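Side-chain contact in aspartate--tRNA(Asp/Asn) ligase (Sulfolobus tokodaii, PDB 1WYD), which probably attaches aspartate to both tRNA(Asp) and tRNA(Asn), activating the amino acid with ATP in a first step: residues T358-H361 with V365-E368. Residues are numbered along the deposited sequence; the frame is centred on the assembly and turned at random.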
loop_
_atom_site.group_PDB
_atom_site.type_symbol
_atom_site.label_atom_id
_atom_site.label_comp_id
_atom_site.label_asym_id
_atom_site.label_seq_id
_atom_site.Cartn_x
_atom_site.Cartn_y
_atom_site.Cartn_z
ATOM N N THR B 358 -4.331 -23.030 -6.199
ATOM C CA THR B 358 -4.936 -22.926 -7.494
ATOM C C THR B 358 -6.400 -22.791 -7.168
ATOM O O THR B 358 -6.900 -23.472 -6.283
ATOM C CB THR B 358 -4.723 -24.217 -8.283
ATOM O OG1 THR B 358 -3.331 -24.547 -8.288
ATOM C CG2 THR B 358 -5.073 -23.989 -9.759
ATOM N N ARG B 359 -7.099 -21.936 -7.898
ATOM C CA ARG B 359 -8.490 -21.674 -7.545
ATOM C C ARG B 359 -9.414 -22.426 -8.489
ATOM O O ARG B 359 -8.998 -22.874 -9.555
ATOM C CB ARG B 359 -8.788 -20.184 -7.596
ATOM C CG ARG B 359 -7.616 -19.307 -7.180
ATOM C CD ARG B 359 -7.164 -19.455 -5.730
ATOM N NE ARG B 359 -6.479 -18.247 -5.303
ATOM C CZ ARG B 359 -5.873 -18.079 -4.135
ATOM N NH1 ARG B 359 -5.837 -19.061 -3.250
ATOM N NH2 ARG B 359 -5.277 -16.920 -3.859
ATOM N N ASN B 360 -10.674 -22.550 -8.103
ATOM C CA ASN B 360 -11.701 -22.960 -9.040
ATOM C C ASN B 360 -12.052 -21.830 -10.007
ATOM O O ASN B 360 -11.746 -20.687 -9.733
ATOM C CB ASN B 360 -12.922 -23.476 -8.281
ATOM C CG ASN B 360 -12.627 -24.743 -7.503
ATOM O OD1 ASN B 360 -13.117 -24.919 -6.369
ATOM N ND2 ASN B 360 -11.806 -25.631 -8.089
ATOM N N HIS B 361 -12.653 -22.157 -11.149
ATOM C CA HIS B 361 -13.036 -21.143 -12.142
ATOM C C HIS B 361 -14.333 -21.464 -12.868
ATOM O O HIS B 361 -14.795 -20.673 -13.701
ATOM C CB HIS B 361 -11.906 -20.838 -13.154
ATOM C CG HIS B 361 -11.605 -21.957 -14.104
ATOM N ND1 HIS B 361 -12.325 -22.163 -15.263
ATOM C CD2 HIS B 361 -10.645 -22.915 -14.085
ATOM C CE1 HIS B 361 -11.837 -23.213 -15.902
ATOM N NE2 HIS B 361 -10.821 -23.689 -15.207
ATOM N N VAL B 365 -18.224 -26.343 -10.198
ATOM C CA VAL B 365 -17.282 -26.886 -9.215
ATOM C C VAL B 365 -17.270 -26.022 -7.939
ATOM O O VAL B 365 -17.216 -26.554 -6.829
ATOM C CB VAL B 365 -15.854 -27.158 -9.800
ATOM C CG1 VAL B 365 -15.385 -26.013 -10.612
ATOM C CG2 VAL B 365 -14.847 -27.428 -8.715
ATOM N N LEU B 366 -17.338 -24.701 -8.097
ATOM C CA LEU B 366 -17.482 -23.827 -6.933
ATOM C C LEU B 366 -18.741 -24.190 -6.134
ATOM O O LEU B 366 -18.702 -24.292 -4.921
ATOM C CB LEU B 366 -17.539 -22.362 -7.337
ATOM C CG LEU B 366 -16.218 -21.630 -7.562
ATOM C CD1 LEU B 366 -16.478 -20.330 -8.296
ATOM C CD2 LEU B 366 -15.473 -21.357 -6.268
ATOM N N GLU B 367 -19.845 -24.408 -6.833
ATOM C CA GLU B 367 -21.122 -24.648 -6.168
ATOM C C GLU B 367 -21.157 -25.984 -5.459
ATOM O O GLU B 367 -21.742 -26.103 -4.378
ATOM C CB GLU B 367 -22.276 -24.548 -7.151
ATOM C CG GLU B 367 -23.081 -23.274 -6.997
ATOM C CD GLU B 367 -23.989 -23.025 -8.180
ATOM O OE1 GLU B 367 -24.507 -21.895 -8.295
ATOM O OE2 GLU B 367 -24.186 -23.960 -8.991
ATOM N N GLU B 368 -20.512 -26.974 -6.070
ATOM C CA GLU B 368 -20.347 -28.288 -5.462
ATOM C C GLU B 368 -19.507 -28.160 -4.181
ATOM O O GLU B 368 -19.907 -28.644 -3.111
ATOM C CB GLU B 368 -19.750 -29.278 -6.477
ATOM C CG GLU B 368 -19.730 -30.744 -6.049
ATOM C CD GLU B 368 -21.040 -31.218 -5.415
ATOM O OE1 GLU B 368 -22.061 -31.350 -6.142
ATOM O OE2 GLU B 368 -21.045 -31.463 -4.181
#
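With its CG anti to the carbonyl carbon and beside the backbone N (chi1 -65°), Asn360 carries its amide group to Val365, whose CG2 lies anti to the backbone N and meets it. That methyl sits over the flat face of the amide: CG2 of Val365 rests 3.7 Å from Asn360 CG. Leu366 brings its branch point up to the stem of the same side chain, and the CB of Asn360 packs on Leu366 at two points, 3.8 Å from CG and 3.9 Å from CD2. So toward Val365 and Leu366 the asparagine makes van der Waals contacts, its stem on Leu366 and its amide on Val365. Leu366 is buried, covered further by Phe329 and Phe387 from loops and by Leu384 from helix 381-384. Next door, Arg359, predicted to bind L-aspartate, leads away from the helix to a salt bridge with Glu229. The contact thus packs the loop that follows strand 351-358, a strand of the class II synthetase sheet, against the early part of helix 363-371.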